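Local coordinates for B-agarase (Saccharophagus degradans, PDB 4BQ2), which hydrolyses the beta-linkages of agarose, acting as an exo-beta-agarase of glycoside hydrolase family 50, at residues Ala433-Ser445 with Pro455-Thr469. Residues are numbered along the deposited sequence; the frame is centred on the assembly and turned at random.
Sequences ANGWVIGDFKTVS and PDVFDPEFKVRAMET
In the beta-alpha-beta unit that strand 431-435, helix 460-477 and strand 483-488 form in the catalytic module, the loop that leaves strand 431-435 runs antiparallel along the first turns of the helix, and Phe441 fills the middle of the joint. With CG held between backbone N and carbonyl carbon (chi1 43°), the Phe441 ring lies alongside Phe462, under its edge: Phe462 CD1 stands over the ring centre, a T-shaped pair with centroids 5.3 Å apart and planes at 84°. Gly439 O lies over the opposite face, Arg465 CB sits at the rim, and Pro455 CB approaches Phe441 CE1 at 3.6 Å. On the strand side, Val437 CG1 reaches Phe462 CE1 at 3.5 Å and also rests against Ala466.

Arg465, folded at chi2 and chi3, brings its guanidinium side-on to Ile438 O: NE gives a straight bond of 2.8 Å in the carbonyl plane, while NH2 adds a longer, bent one from above it. At the other end Asp459 N-caps the helix; OD1 accepts from Glu461 N, and OD2 takes Lys442 N at 2.8 Å, nearly straight at 173°. Lys442 O accepts from Asp456 N at 2.9 Å, next to the short antiparallel pairing of Thr443 with Pro455. Arg465 on Ile438 O and Asp459 on Lys442 N thus probably hold the loop to the helix, and the Asp459 carboxylate, shared between helix start and loop, is probably anionic.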
ATOM      1  N   ALA A 433      -1.647   8.505  16.558  1.00 13.33           N
ATOM      2  CA  ALA A 433      -1.780   7.251  17.300  1.00 13.53           C
ATOM      3  C   ALA A 433      -2.637   6.301  16.490  1.00 13.78           C
ATOM      4  O   ALA A 433      -3.291   6.735  15.569  1.00 14.64           O
ATOM      5  CB  ALA A 433      -2.441   7.488  18.647  1.00 13.64           C
ATOM      6  N   ASN A 434      -2.666   5.025  16.876  1.00 13.50           N
ATOM      7  CA  ASN A 434      -3.503   4.036  16.201  1.00 14.00           C
ATOM      8  C   ASN A 434      -3.859   2.877  17.084  1.00 14.03           C
ATOM      9  O   ASN A 434      -3.147   2.544  18.060  1.00 15.74           O
ATOM     10  CB  ASN A 434      -2.775   3.456  14.979  1.00 14.70           C
ATOM     11  CG  ASN A 434      -1.633   2.503  15.365  1.00 15.13           C
ATOM     12  OD1 ASN A 434      -0.469   2.915  15.652  1.00 16.86           O
ATOM     13  ND2 ASN A 434      -1.950   1.234  15.379  1.00 14.78           N
ATOM     14  N   GLY A 435      -4.940   2.211  16.699  1.00 14.39           N
ATOM     15  CA  GLY A 435      -5.288   0.925  17.270  1.00 13.31           C
ATOM     16  C   GLY A 435      -5.997   0.111  16.216  1.00 13.66           C
ATOM     17  O   GLY A 435      -6.406   0.643  15.150  1.00 13.38           O
ATOM     18  N   TRP A 436      -6.115  -1.179  16.502  1.00 13.97           N
ATOM     19  CA  TRP A 436      -6.834  -2.110  15.639  1.00 15.18           C
ATOM     20  C   TRP A 436      -7.892  -2.793  16.487  1.00 15.23           C
ATOM     21  O   TRP A 436      -7.588  -3.264  17.584  1.00 15.05           O
ATOM     22  CB  TRP A 436      -5.911  -3.238  15.170  1.00 14.48           C
ATOM     23  CG  TRP A 436      -4.666  -2.925  14.432  1.00 14.77           C
ATOM     24  CD1 TRP A 436      -3.417  -2.759  14.969  1.00 15.23           C
ATOM     25  CD2 TRP A 436      -4.504  -2.845  13.000  1.00 14.90           C
ATOM     26  NE1 TRP A 436      -2.495  -2.568  13.971  1.00 15.40           N
ATOM     27  CE2 TRP A 436      -3.130  -2.637  12.749  1.00 15.71           C
ATOM     28  CE3 TRP A 436      -5.379  -2.961  11.923  1.00 15.10           C
ATOM     29  CZ2 TRP A 436      -2.606  -2.490  11.440  1.00 16.02           C
ATOM     30  CZ3 TRP A 436      -4.872  -2.838  10.598  1.00 16.13           C
ATOM     31  CH2 TRP A 436      -3.503  -2.579  10.374  1.00 16.03           C
ATOM     32  N   VAL A 437      -9.120  -2.872  15.978  1.00 16.38           N
ATOM     33  CA  VAL A 437     -10.173  -3.595  16.679  1.00 16.99           C
ATOM     34  C   VAL A 437     -10.162  -5.023  16.164  1.00 17.06           C
ATOM     35  O   VAL A 437     -10.609  -5.313  15.041  1.00 15.71           O
ATOM     36  CB  VAL A 437     -11.575  -2.935  16.511  1.00 17.00           C
ATOM     37  CG1 VAL A 437     -12.654  -3.681  17.330  1.00 16.52           C
ATOM     38  CG2 VAL A 437     -11.488  -1.491  16.934  1.00 17.93           C
ATOM     39  N   ILE A 438      -9.629  -5.911  17.006  1.00 17.34           N
ATOM     40  CA  ILE A 438      -9.534  -7.318  16.670  1.00 18.68           C
ATOM     41  C   ILE A 438     -10.116  -8.105  17.827  1.00 18.72           C
ATOM     42  O   ILE A 438     -10.246  -7.591  18.945  1.00 18.71           O
ATOM     43  CB  ILE A 438      -8.067  -7.755  16.379  1.00 19.22           C
ATOM     44  CG1 ILE A 438      -7.193  -7.685  17.657  1.00 21.70           C
ATOM     45  CG2 ILE A 438      -7.471  -6.912  15.246  1.00 20.87           C
ATOM     46  CD1 ILE A 438      -5.767  -8.240  17.497  1.00 21.34           C
ATOM     47  N   GLY A 439     -10.455  -9.357  17.580  1.00 19.55           N
ATOM     48  CA  GLY A 439     -11.020 -10.165  18.663  1.00 21.55           C
ATOM     49  C   GLY A 439     -11.872 -11.308  18.146  1.00 22.09           C
ATOM     50  O   GLY A 439     -11.872 -11.594  16.960  1.00 22.71           O
ATOM     51  N   ASP A 440     -12.600 -11.960  19.040  1.00 24.12           N
ATOM     52  CA  ASP A 440     -13.363 -13.146  18.659  1.00 26.24           C
ATOM     53  C   ASP A 440     -14.801 -12.859  18.273  1.00 24.88           C
ATOM     54  O   ASP A 440     -15.593 -13.806  18.215  1.00 23.26           O
ATOM     55  CB  ASP A 440     -13.375 -14.151  19.821  1.00 31.20           C
ATOM     56  CG  ASP A 440     -12.012 -14.658  20.149  1.00 36.06           C
ATOM     57  OD1 ASP A 440     -11.246 -14.898  19.185  1.00 40.15           O
ATOM     58  OD2 ASP A 440     -11.709 -14.802  21.362  1.00 39.49           O
ATOM     59  N   PHE A 441     -15.144 -11.581  18.073  1.00 22.48           N
ATOM     60  CA  PHE A 441     -16.507 -11.161  17.730  1.00 20.84           C
ATOM     61  C   PHE A 441     -16.946 -11.844  16.443  1.00 20.88           C
ATOM     62  O   PHE A 441     -16.124 -12.351  15.689  1.00 21.21           O
ATOM     63  CB  PHE A 441     -16.644  -9.627  17.624  1.00 20.73           C
ATOM     64  CG  PHE A 441     -15.490  -8.947  16.884  1.00 20.95           C
ATOM     65  CD1 PHE A 441     -15.348  -9.061  15.486  1.00 20.33           C
ATOM     66  CD2 PHE A 441     -14.536  -8.214  17.590  1.00 21.11           C
ATOM     67  CE1 PHE A 441     -14.292  -8.441  14.830  1.00 20.84           C
ATOM     68  CE2 PHE A 441     -13.471  -7.601  16.940  1.00 19.32           C
ATOM     69  CZ  PHE A 441     -13.346  -7.704  15.557  1.00 20.76           C
ATOM     70  N   LYS A 442     -18.249 -11.865  16.198  1.00 22.24           N
ATOM     71  CA  LYS A 442     -18.771 -12.476  14.975  1.00 21.85           C
ATOM     72  C   LYS A 442     -18.315 -11.646  13.783  1.00 19.84           C
ATOM     73  O   LYS A 442     -17.983 -10.462  13.947  1.00 18.58           O
ATOM     74  CB  LYS A 442     -20.290 -12.547  15.039  1.00 22.68           C
ATOM     75  CG  LYS A 442     -20.839 -13.624  15.988  1.00 23.60           C
ATOM     76  CD  LYS A 442     -22.327 -13.373  16.190  1.00 23.97           C
ATOM     77  CE  LYS A 442     -22.930 -14.122  17.370  1.00 27.56           C
ATOM     78  NZ  LYS A 442     -22.967 -15.587  17.145  1.00 29.75           N
ATOM     79  N   THR A 443     -18.284 -12.275  12.604  1.00 19.34           N
ATOM     80  CA  THR A 443     -17.830 -11.645  11.346  1.00 19.61           C
ATOM     81  C   THR A 443     -18.902 -11.592  10.237  1.00 21.35           C
ATOM     82  O   THR A 443     -19.923 -12.288  10.300  1.00 21.92           O
ATOM     83  CB  THR A 443     -16.545 -12.332  10.775  1.00 19.89           C
ATOM     84  OG1 THR A 443     -16.818 -13.705  10.434  1.00 21.26           O
ATOM     85  CG2 THR A 443     -15.393 -12.264  11.825  1.00 20.33           C
ATOM     86  N   VAL A 444     -18.651 -10.755   9.225  1.00 20.18           N
ATOM     87  CA  VAL A 444     -19.394 -10.771   7.952  1.00 20.79           C
ATOM     88  C   VAL A 444     -18.330 -10.743   6.840  1.00 20.84           C
ATOM     89  O   VAL A 444     -17.119 -10.648   7.124  1.00 22.01           O
ATOM     90  CB  VAL A 444     -20.363  -9.559   7.839  1.00 20.13           C
ATOM     91  CG1 VAL A 444     -21.416  -9.587   8.948  1.00 20.96           C
ATOM     92  CG2 VAL A 444     -19.592  -8.248   7.878  1.00 19.79           C
ATOM     93  N   SER A 445     -18.758 -10.849   5.587  1.00 20.35           N
ATOM     94  CA  SER A 445     -17.814 -10.926   4.472  1.00 19.96           C
ATOM     95  C   SER A 445     -18.306 -10.087   3.303  1.00 20.57           C
ATOM     96  O   SER A 445     -19.517  -9.972   3.107  1.00 19.70           O
ATOM     97  CB  SER A 445     -17.620 -12.378   4.014  1.00 22.01           C
ATOM     98  OG  SER A 445     -16.841 -12.416   2.827  1.00 21.89           O
ATOM     99  N   PRO A 455     -15.880  -7.201  10.424  1.00 19.09           N
ATOM    100  CA  PRO A 455     -16.498  -7.405  11.706  1.00 19.98           C
ATOM    101  C   PRO A 455     -18.014  -7.345  11.626  1.00 19.89           C
ATOM    102  O   PRO A 455     -18.554  -6.587  10.822  1.00 20.31           O
ATOM    103  CB  PRO A 455     -15.982  -6.205  12.539  1.00 20.09           C
ATOM    104  CG  PRO A 455     -15.760  -5.117  11.515  1.00 18.62           C
ATOM    105  CD  PRO A 455     -15.216  -5.882  10.325  1.00 19.38           C
ATOM    106  N   ASP A 456     -18.685  -8.133  12.452  1.00 18.52           N
ATOM    107  CA  ASP A 456     -20.133  -7.943  12.632  1.00 19.86           C
ATOM    108  C   ASP A 456     -20.325  -6.859  13.665  1.00 18.06           C
ATOM    109  O   ASP A 456     -20.273  -7.116  14.859  1.00 18.40           O
ATOM    110  CB  ASP A 456     -20.862  -9.218  13.090  1.00 19.04           C
ATOM    111  CG  ASP A 456     -22.373  -9.045  13.039  1.00 21.12           C
ATOM    112  OD1 ASP A 456     -22.822  -7.910  13.317  1.00 20.82           O
ATOM    113  OD2 ASP A 456     -23.108 -10.007  12.680  1.00 20.27           O
ATOM    114  N   VAL A 457     -20.540  -5.642  13.185  1.00 17.73           N
ATOM    115  CA  VAL A 457     -20.528  -4.453  14.011  1.00 18.08           C
ATOM    116  C   VAL A 457     -21.782  -4.327  14.854  1.00 19.88           C
ATOM    117  O   VAL A 457     -21.877  -3.420  15.676  1.00 18.66           O
ATOM    118  CB  VAL A 457     -20.345  -3.200  13.138  1.00 17.63           C
ATOM    119  CG1 VAL A 457     -18.968  -3.229  12.486  1.00 16.57           C
ATOM    120  CG2 VAL A 457     -21.437  -3.124  12.045  1.00 17.52           C
ATOM    121  N   PHE A 458     -22.758  -5.214  14.620  1.00 19.33           N
ATOM    122  CA  PHE A 458     -23.963  -5.270  15.461  1.00 19.70           C
ATOM    123  C   PHE A 458     -23.842  -6.284  16.618  1.00 19.75           C
ATOM    124  O   PHE A 458     -24.679  -6.312  17.523  1.00 18.39           O
ATOM    125  CB  PHE A 458     -25.198  -5.560  14.581  1.00 20.43           C
ATOM    126  CG  PHE A 458     -25.629  -4.381  13.741  1.00 21.04           C
ATOM    127  CD1 PHE A 458     -26.486  -3.409  14.270  1.00 22.04           C
ATOM    128  CD2 PHE A 458     -25.196  -4.242  12.445  1.00 20.93           C
ATOM    129  CE1 PHE A 458     -26.886  -2.311  13.503  1.00 22.71           C
ATOM    130  CE2 PHE A 458     -25.582  -3.154  11.687  1.00 20.84           C
ATOM    131  CZ  PHE A 458     -26.429  -2.192  12.215  1.00 21.20           C
ATOM    132  N   ASP A 459     -22.803  -7.121  16.583  1.00 19.39           N
ATOM    133  CA  ASP A 459     -22.490  -8.026  17.688  1.00 21.14           C
ATOM    134  C   ASP A 459     -21.991  -7.181  18.885  1.00 21.61           C
ATOM    135  O   ASP A 459     -21.073  -6.368  18.734  1.00 20.35           O
ATOM    136  CB  ASP A 459     -21.449  -9.054  17.214  1.00 20.65           C
ATOM    137  CG  ASP A 459     -21.033 -10.047  18.300  1.00 22.18           C
ATOM    138  OD1 ASP A 459     -21.533  -9.969  19.447  1.00 23.49           O
ATOM    139  OD2 ASP A 459     -20.154 -10.888  18.000  1.00 22.80           O
ATOM    140  N   PRO A 460     -22.628  -7.332  20.066  1.00 22.87           N
ATOM    141  CA  PRO A 460     -22.164  -6.544  21.233  1.00 21.77           C
ATOM    142  C   PRO A 460     -20.656  -6.709  21.539  1.00 22.07           C
ATOM    143  O   PRO A 460     -20.008  -5.755  21.966  1.00 21.05           O
ATOM    144  CB  PRO A 460     -23.043  -7.074  22.383  1.00 23.25           C
ATOM    145  CG  PRO A 460     -24.342  -7.456  21.676  1.00 22.80           C
ATOM    146  CD  PRO A 460     -23.891  -8.066  20.363  1.00 21.97           C
ATOM    147  N   GLU A 461     -20.108  -7.891  21.273  1.00 21.10           N
ATOM    148  CA  GLU A 461     -18.675  -8.154  21.421  1.00 21.92           C
ATOM    149  C   GLU A 461     -17.786  -7.310  20.514  1.00 21.17           C
ATOM    150  O   GLU A 461     -16.633  -7.026  20.898  1.00 20.90           O
ATOM    151  CB  GLU A 461     -18.349  -9.641  21.243  1.00 23.70           C
ATOM    152  CG  GLU A 461     -16.885 -10.021  21.516  1.00 28.63           C
ATOM    153  CD  GLU A 461     -16.484  -9.876  22.987  1.00 33.53           C
ATOM    154  OE1 GLU A 461     -17.378  -9.639  23.850  1.00 32.57           O
ATOM    155  OE2 GLU A 461     -15.268 -10.001  23.284  1.00 33.71           O
ATOM    156  N   PHE A 462     -18.278  -6.912  19.327  1.00 19.03           N
ATOM    157  CA  PHE A 462     -17.514  -5.940  18.552  1.00 17.87           C
ATOM    158  C   PHE A 462     -17.300  -4.640  19.367  1.00 19.15           C
ATOM    159  O   PHE A 462     -16.172  -4.134  19.481  1.00 18.49           O
ATOM    160  CB  PHE A 462     -18.128  -5.644  17.164  1.00 17.43           C
ATOM    161  CG  PHE A 462     -17.364  -4.570  16.399  1.00 17.00           C
ATOM    162  CD1 PHE A 462     -16.097  -4.832  15.874  1.00 16.38           C
ATOM    163  CD2 PHE A 462     -17.886  -3.284  16.265  1.00 16.75           C
ATOM    164  CE1 PHE A 462     -15.380  -3.846  15.201  1.00 16.58           C
ATOM    165  CE2 PHE A 462     -17.169  -2.290  15.581  1.00 15.70           C
ATOM    166  CZ  PHE A 462     -15.919  -2.572  15.061  1.00 15.68           C
ATOM    167  N   LYS A 463     -18.371  -4.110  19.954  1.00 19.23           N
ATOM    168  CA  LYS A 463     -18.237  -2.914  20.782  1.00 18.39           C
ATOM    169  C   LYS A 463     -17.328  -3.139  21.999  1.00 18.20           C
ATOM    170  O   LYS A 463     -16.509  -2.270  22.367  1.00 16.57           O
ATOM    171  CB  LYS A 463     -19.619  -2.415  21.241  1.00 19.66           C
ATOM    172  CG  LYS A 463     -19.544  -1.238  22.222  1.00 20.16           C
ATOM    173  CD  LYS A 463     -20.915  -0.575  22.394  1.00 23.06           C
ATOM    174  CE  LYS A 463     -20.914   0.446  23.516  1.00 26.26           C
ATOM    175  NZ  LYS A 463     -22.236   1.143  23.597  1.00 28.89           N
ATOM    176  N   VAL A 464     -17.469  -4.301  22.639  1.00 18.73           N
ATOM    177  CA  VAL A 464     -16.550  -4.674  23.736  1.00 18.37           C
ATOM    178  C   VAL A 464     -15.073  -4.520  23.296  1.00 18.34           C
ATOM    179  O   VAL A 464     -14.246  -3.921  23.996  1.00 15.62           O
ATOM    180  CB  VAL A 464     -16.853  -6.116  24.263  1.00 20.10           C
ATOM    181  CG1 VAL A 464     -15.837  -6.572  25.325  1.00 21.00           C
ATOM    182  CG2 VAL A 464     -18.266  -6.175  24.830  1.00 19.36           C
ATOM    183  N   ARG A 465     -14.753  -5.036  22.117  1.00 17.00           N
ATOM    184  CA  ARG A 465     -13.392  -5.042  21.659  1.00 16.83           C
ATOM    185  C   ARG A 465     -12.959  -3.643  21.210  1.00 16.17           C
ATOM    186  O   ARG A 465     -11.793  -3.264  21.429  1.00 17.57           O
ATOM    187  CB  ARG A 465     -13.215  -6.112  20.557  1.00 17.87           C
ATOM    188  CG  ARG A 465     -13.247  -7.562  21.074  1.00 18.49           C
ATOM    189  CD  ARG A 465     -12.242  -7.771  22.214  1.00 19.40           C
ATOM    190  NE  ARG A 465     -10.886  -7.621  21.695  1.00 20.15           N
ATOM    191  CZ  ARG A 465      -9.770  -7.621  22.423  1.00 22.89           C
ATOM    192  NH1 ARG A 465      -9.804  -7.739  23.750  1.00 22.16           N
ATOM    193  NH2 ARG A 465      -8.600  -7.499  21.803  1.00 23.95           N
ATOM    194  N   ALA A 466     -13.893  -2.860  20.645  1.00 15.37           N
ATOM    195  CA  ALA A 466     -13.580  -1.479  20.216  1.00 16.55           C
ATOM    196  C   ALA A 466     -13.248  -0.657  21.467  1.00 15.71           C
ATOM    197  O   ALA A 466     -12.326   0.129  21.434  1.00 15.11           O
ATOM    198  CB  ALA A 466     -14.736  -0.835  19.450  1.00 15.29           C
ATOM    199  N   MET A 467     -14.026  -0.843  22.536  1.00 16.26           N
ATOM    200  CA  MET A 467     -13.783  -0.171  23.821  1.00 17.19           C
ATOM    201  C   MET A 467     -12.396  -0.567  24.387  1.00 17.15           C
ATOM    202  O   MET A 467     -11.610   0.295  24.810  1.00 16.30           O
ATOM    203  CB  MET A 467     -14.889  -0.552  24.823  1.00 19.43           C
ATOM    204  CG  MET A 467     -16.212   0.174  24.615  1.00 20.45           C
ATOM    205  SD  MET A 467     -16.126   1.940  24.936  1.00 23.28           S
ATOM    206  CE  MET A 467     -16.057   1.975  26.738  1.00 24.53           C
ATOM    207  N   GLU A 468     -12.078  -1.872  24.378  1.00 16.66           N
ATOM    208  CA  GLU A 468     -10.757  -2.285  24.852  1.00 18.23           C
ATOM    209  C   GLU A 468      -9.649  -1.692  23.976  1.00 16.03           C
ATOM    210  O   GLU A 468      -8.615  -1.240  24.481  1.00 14.53           O
ATOM    211  CB  GLU A 468     -10.648  -3.809  24.998  1.00 20.42           C
ATOM    212  CG  GLU A 468      -9.298  -4.324  25.483  1.00 23.51           C
ATOM    213  CD  GLU A 468      -8.960  -3.917  26.931  1.00 26.79           C
ATOM    214  OE1 GLU A 468      -9.832  -3.376  27.647  1.00 26.45           O
ATOM    215  OE2 GLU A 468      -7.781  -4.105  27.332  1.00 31.86           O
ATOM    216  N   THR A 469      -9.870  -1.644  22.669  1.00 14.98           N
ATOM    217  CA  THR A 469      -8.882  -1.052  21.784  1.00 15.83           C
ATOM    218  C   THR A 469      -8.605   0.410  22.142  1.00 15.11           C
ATOM    219  O   THR A 469      -7.458   0.797  22.279  1.00 15.73           O
ATOM    220  CB  THR A 469      -9.322  -1.158  20.315  1.00 16.56           C
ATOM    221  OG1 THR A 469      -9.482  -2.548  20.018  1.00 16.56           O
ATOM    222  CG2 THR A 469      -8.284  -0.520  19.367  1.00 16.97           C
TER
HETATM  223  O   HOH W   1      -8.268  -4.980  19.649  1.00 23.46           O
HETATM  224  O   HOH W   2     -12.931 -11.035  21.385  1.00 43.37           O
HETATM  225  O   HOH W   3     -22.202 -12.392  12.046  1.00 20.68           O